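Local coordinates for uncharacterized hypothetical protein (Bacteroides uniformis, PDB 4EIU) that is of unknown function but carries an N-terminal DUF3823 domain of the transthyretin clan, a beta-sandwich-like module, at residues P8-A20 with I101-P113. Sequence-based numbering, arbitrary orientation.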
loop_
_atom_site.group_PDB
_atom_site.type_symbol
_atom_site.label_atom_id
_atom_site.label_comp_id
_atom_site.label_asym_id
_atom_site.label_seq_id
_atom_site.Cartn_x
_atom_site.Cartn_y
_atom_site.Cartn_z
ATOM N N PRO A 8 6.700 27.068 10.777
ATOM C CA PRO A 8 7.075 26.265 9.602
ATOM C C PRO A 8 6.047 26.431 8.465
ATOM O O PRO A 8 4.865 26.123 8.642
ATOM C CB PRO A 8 7.118 24.836 10.153
ATOM C CG PRO A 8 6.210 24.853 11.332
ATOM C CD PRO A 8 6.360 26.215 11.932
ATOM N N SER A 9 6.500 26.930 7.317
ATOM C CA SER A 9 5.597 27.449 6.299
ATOM C C SER A 9 5.777 26.862 4.905
ATOM O O SER A 9 5.069 27.265 4.014
ATOM C CB SER A 9 5.740 28.974 6.229
ATOM O OG SER A 9 5.989 29.495 7.513
ATOM N N GLU A 10 6.672 25.890 4.706
ATOM C CA GLU A 10 6.877 25.360 3.376
ATOM C C GLU A 10 6.028 24.113 3.210
ATOM O O GLU A 10 5.620 23.481 4.204
ATOM C CB GLU A 10 8.367 25.047 3.126
ATOM C CG GLU A 10 9.396 26.060 3.642
ATOM C CD GLU A 10 9.042 27.493 3.384
ATOM O OE1 GLU A 10 8.715 27.820 2.242
ATOM O OE2 GLU A 10 9.103 28.297 4.323
ATOM N N THR A 11 5.799 23.736 1.954
ATOM C CA THR A 11 4.963 22.595 1.605
ATOM C C THR A 11 5.699 21.580 0.743
ATOM O O THR A 11 6.368 21.964 -0.201
ATOM C CB THR A 11 3.743 23.065 0.770
ATOM O OG1 THR A 11 2.915 23.872 1.572
ATOM C CG2 THR A 11 2.915 21.893 0.272
ATOM N N ILE A 12 5.542 20.296 1.052
ATOM C CA ILE A 12 5.908 19.223 0.141
ATOM C C ILE A 12 4.646 18.504 -0.310
ATOM O O ILE A 12 3.766 18.195 0.496
ATOM C CB ILE A 12 6.928 18.243 0.766
ATOM C CG1 ILE A 12 7.390 17.202 -0.265
ATOM C CG2 ILE A 12 6.367 17.567 2.016
ATOM C CD1 ILE A 12 8.527 16.317 0.211
ATOM N N TRP A 13 4.581 18.251 -1.614
ATOM C CA TRP A 13 3.567 17.431 -2.232
ATOM C C TRP A 13 4.272 16.321 -2.951
ATOM O O TRP A 13 5.328 16.514 -3.559
ATOM C CB TRP A 13 2.702 18.242 -3.172
ATOM C CG TRP A 13 1.662 17.422 -3.901
ATOM C CD1 TRP A 13 0.331 17.245 -3.549
ATOM C CD2 TRP A 13 1.833 16.630 -5.127
ATOM N NE1 TRP A 13 -0.287 16.398 -4.410
ATOM C CE2 TRP A 13 0.539 16.030 -5.405
ATOM C CE3 TRP A 13 2.898 16.391 -6.013
ATOM C CZ2 TRP A 13 0.325 15.214 -6.511
ATOM C CZ3 TRP A 13 2.662 15.577 -7.115
ATOM C CH2 TRP A 13 1.402 15.011 -7.362
ATOM N N GLY A 14 3.725 15.125 -2.868
ATOM C CA GLY A 14 4.347 14.008 -3.514
ATOM C C GLY A 14 3.353 13.037 -4.064
ATOM O O GLY A 14 2.196 12.973 -3.605
ATOM N N GLU A 15 3.793 12.282 -5.062
ATOM C CA GLU A 15 3.000 11.128 -5.538
ATOM C C GLU A 15 3.853 9.879 -5.630
ATOM O O GLU A 15 5.093 9.951 -5.815
ATOM C CB GLU A 15 2.313 11.396 -6.882
ATOM C CG GLU A 15 3.298 11.823 -7.937
ATOM C CD GLU A 15 2.695 12.082 -9.311
ATOM O OE1 GLU A 15 1.651 11.515 -9.673
ATOM O OE2 GLU A 15 3.334 12.840 -10.042
ATOM N N VAL A 16 3.174 8.735 -5.476
ATOM C CA VAL A 16 3.818 7.415 -5.488
ATOM C C VAL A 16 3.237 6.621 -6.644
ATOM O O VAL A 16 2.029 6.409 -6.706
ATOM C CB VAL A 16 3.675 6.684 -4.132
ATOM C CG1 VAL A 16 4.380 5.275 -4.166
ATOM C CG2 VAL A 16 4.203 7.563 -3.003
ATOM N N VAL A 17 4.097 6.286 -7.621
ATOM C CA VAL A 17 3.675 5.653 -8.824
ATOM C C VAL A 17 4.514 4.379 -9.094
ATOM O O VAL A 17 5.640 4.228 -8.648
ATOM C CB VAL A 17 3.714 6.586 -10.063
ATOM C CG1 VAL A 17 2.875 7.860 -9.840
ATOM C CG2 VAL A 17 5.151 6.940 -10.444
ATOM N N ASP A 18 3.906 3.477 -9.830
ATOM C CA ASP A 18 4.547 2.233 -10.206
ATOM C C ASP A 18 5.539 2.541 -11.351
ATOM O O ASP A 18 5.155 2.993 -12.408
ATOM C CB ASP A 18 3.446 1.288 -10.657
ATOM C CG ASP A 18 3.965 -0.053 -11.166
ATOM O OD1 ASP A 18 5.176 -0.306 -11.105
ATOM O OD2 ASP A 18 3.130 -0.839 -11.680
ATOM N N GLU A 19 6.812 2.275 -11.103
ATOM C CA GLU A 19 7.872 2.331 -12.127
ATOM C C GLU A 19 7.511 1.655 -13.454
ATOM O O GLU A 19 7.846 2.145 -14.528
ATOM C CB GLU A 19 9.112 1.627 -11.524
ATOM C CG GLU A 19 10.389 1.956 -12.256
ATOM C CD GLU A 19 11.536 1.100 -11.768
ATOM O OE1 GLU A 19 11.921 1.204 -10.594
ATOM O OE2 GLU A 19 12.027 0.299 -12.559
ATOM N N ALA A 20 6.842 0.512 -13.397
ATOM C CA ALA A 20 6.566 -0.229 -14.618
ATOM C C ALA A 20 5.425 0.365 -15.449
ATOM O O ALA A 20 5.488 0.305 -16.645
ATOM C CB ALA A 20 6.316 -1.706 -14.321
ATOM N N ILE A 101 13.359 21.785 0.527
ATOM C CA ILE A 101 11.897 22.006 0.616
ATOM C C ILE A 101 11.707 23.474 0.874
ATOM O O ILE A 101 12.138 23.972 1.925
ATOM C CB ILE A 101 11.189 21.157 1.687
ATOM C CG1 ILE A 101 11.430 19.662 1.395
ATOM C CG2 ILE A 101 9.679 21.464 1.653
ATOM C CD1 ILE A 101 10.781 18.701 2.350
ATOM N N SER A 102 11.112 24.160 -0.111
ATOM C CA SER A 102 11.028 25.645 -0.151
ATOM C C SER A 102 9.841 26.049 -1.015
ATOM O O SER A 102 9.683 25.517 -2.105
ATOM C CB SER A 102 12.282 26.193 -0.814
ATOM O OG SER A 102 12.375 27.574 -0.636
ATOM N N GLY A 103 9.004 26.982 -0.562
ATOM C CA GLY A 103 7.756 27.287 -1.298
ATOM C C GLY A 103 6.888 26.035 -1.319
ATOM O O GLY A 103 6.579 25.485 -0.257
ATOM N N THR A 104 6.482 25.598 -2.507
ATOM C CA THR A 104 5.919 24.255 -2.703
ATOM C C THR A 104 6.946 23.424 -3.478
ATOM O O THR A 104 7.417 23.850 -4.528
ATOM C CB THR A 104 4.572 24.273 -3.480
ATOM O OG1 THR A 104 3.670 25.136 -2.817
ATOM C CG2 THR A 104 3.936 22.872 -3.519
ATOM N N THR A 105 7.286 22.258 -2.948
ATOM C CA THR A 105 8.232 21.355 -3.553
ATOM C C THR A 105 7.464 20.108 -3.879
ATOM O O THR A 105 6.841 19.535 -3.007
ATOM C CB THR A 105 9.334 21.019 -2.551
ATOM O OG1 THR A 105 10.085 22.203 -2.265
ATOM C CG2 THR A 105 10.262 19.959 -3.059
ATOM N N LYS A 106 7.490 19.707 -5.144
ATOM C CA LYS A 106 6.813 18.501 -5.636
ATOM C C LYS A 106 7.819 17.412 -5.817
ATOM O O LYS A 106 8.905 17.670 -6.322
ATOM C CB LYS A 106 6.174 18.777 -6.982
ATOM C CG LYS A 106 5.083 19.814 -6.995
ATOM C CD LYS A 106 4.771 20.135 -8.446
ATOM C CE LYS A 106 3.521 20.961 -8.621
ATOM N NZ LYS A 106 3.246 21.319 -10.054
ATOM N N VAL A 107 7.498 16.178 -5.416
ATOM C CA VAL A 107 8.432 15.074 -5.595
ATOM C C VAL A 107 7.617 13.908 -6.157
ATOM O O VAL A 107 6.407 13.772 -5.901
ATOM C CB VAL A 107 9.067 14.598 -4.285
ATOM C CG1 VAL A 107 9.928 15.688 -3.700
ATOM C CG2 VAL A 107 7.981 14.155 -3.284
ATOM N N LYS A 108 8.281 13.054 -6.917
ATOM C CA LYS A 108 7.626 11.869 -7.457
ATOM C C LYS A 108 8.470 10.668 -7.131
ATOM O O LYS A 108 9.677 10.711 -7.371
ATOM C CB LYS A 108 7.406 12.048 -8.945
ATOM C CG LYS A 108 6.857 10.824 -9.670
ATOM C CD LYS A 108 6.440 11.224 -11.066
ATOM C CE LYS A 108 6.819 10.179 -12.084
ATOM N NZ LYS A 108 6.450 10.702 -13.430
ATOM N N PHE A 109 7.855 9.623 -6.551
ATOM C CA PHE A 109 8.539 8.386 -6.230
ATOM C C PHE A 109 8.055 7.291 -7.174
ATOM O O PHE A 109 6.875 7.020 -7.250
ATOM C CB PHE A 109 8.249 7.944 -4.789
ATOM C CG PHE A 109 9.088 8.651 -3.753
ATOM C CD1 PHE A 109 10.333 8.146 -3.361
ATOM C CD2 PHE A 109 8.643 9.803 -3.193
ATOM C CE1 PHE A 109 11.107 8.807 -2.422
ATOM C CE2 PHE A 109 9.421 10.497 -2.251
ATOM C CZ PHE A 109 10.630 9.992 -1.857
ATOM N N GLU A 110 8.987 6.612 -7.823
ATOM C CA GLU A 110 8.645 5.461 -8.638
ATOM C C GLU A 110 9.043 4.249 -7.850
ATOM O O GLU A 110 10.216 4.111 -7.514
ATOM C CB GLU A 110 9.410 5.490 -9.956
ATOM C CG GLU A 110 8.935 6.605 -10.837
ATOM C CD GLU A 110 9.649 6.552 -12.160
ATOM O OE1 GLU A 110 10.736 7.110 -12.227
ATOM O OE2 GLU A 110 9.156 5.912 -13.091
ATOM N N VAL A 111 8.090 3.351 -7.602
ATOM C CA VAL A 111 8.280 2.196 -6.723
ATOM C C VAL A 111 7.839 0.942 -7.481
ATOM O O VAL A 111 7.381 1.007 -8.626
ATOM C CB VAL A 111 7.526 2.371 -5.392
ATOM C CG1 VAL A 111 7.949 3.681 -4.698
ATOM C CG2 VAL A 111 6.026 2.357 -5.623
ATOM N N GLN A 112 8.043 -0.190 -6.847
ATOM C CA GLN A 112 7.742 -1.515 -7.429
ATOM C C GLN A 112 6.773 -2.191 -6.439
ATOM O O GLN A 112 7.204 -2.856 -5.507
ATOM C CB GLN A 112 9.033 -2.285 -7.594
ATOM C CG GLN A 112 9.794 -1.760 -8.812
ATOM C CD GLN A 112 11.204 -2.290 -8.966
ATOM O OE1 GLN A 112 12.025 -2.255 -8.022
ATOM N NE2 GLN A 112 11.508 -2.778 -10.168
ATOM N N PRO A 113 5.453 -2.000 -6.657
ATOM C CA PRO A 113 4.490 -2.556 -5.722
ATOM C C PRO A 113 4.551 -4.081 -5.777
ATOM O O PRO A 113 4.819 -4.629 -6.803
ATOM C CB PRO A 113 3.134 -2.077 -6.262
ATOM C CG PRO A 113 3.369 -1.784 -7.701
ATOM C CD PRO A 113 4.818 -1.415 -7.848
HETATM O O HOH W 1 6.547 5.537 -13.775
HETATM O O HOH W 2 11.396 1.761 -8.168
#
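Glu-10 and Gly-103 open a parallel strand pair, 10-18 beside 104-111, in the three-stranded mixed sheet of the DUF3823 N-terminal domain, a transthyretin-clan module. Strand 10-18 is the central one, with 60-63 antiparallel along its other edge. Thr-11, Trp-13, Glu-15 and Val-17 each donate to and accept from the partner strand, and Glu-19 N closes the series by donating to Val-111 O at 2.8 Å. The bond from Val-17 N to Phe-109 O is almost straight (175° at the hydrogen). Beyond the first of these bonds, Thr-11 N to Gly-103 O, the Glu-10 side chain extends the pairing: bent at chi2 (-44°), it brings OE1 within 2.9 Å of Gly-103 N, which meets the anti lone pair. With an alanine here, Gly-103 N would probably lose its acceptor, leaving the loop before strand 104-111 held to strand 10-18 at this point by Gly-103 O alone. Ser-102 N is held within its own segment by Thr-105 OG1, 3.1 Å away. One face is largely apolar: Ile-12 CD1 meets Ile-101 CD1 at 3.9 Å, and Val-16 CG1 lies against Val-111 CG2, the face packing on strand 69-76 through Val-73 and Ile-75. On the other, Glu-15 OE2 lies against Lys-108 CD, while its OE1 forms a salt bridge with Arg-24. At the far end Asp-18 OD1 accepts from Ala-20 N, an Asx turn, with Thr-21 on OD2. Two waters finish the seam: one donates to Asp-18 O and Glu-110 OE2, the other to Glu-110 O at 2.7 Å.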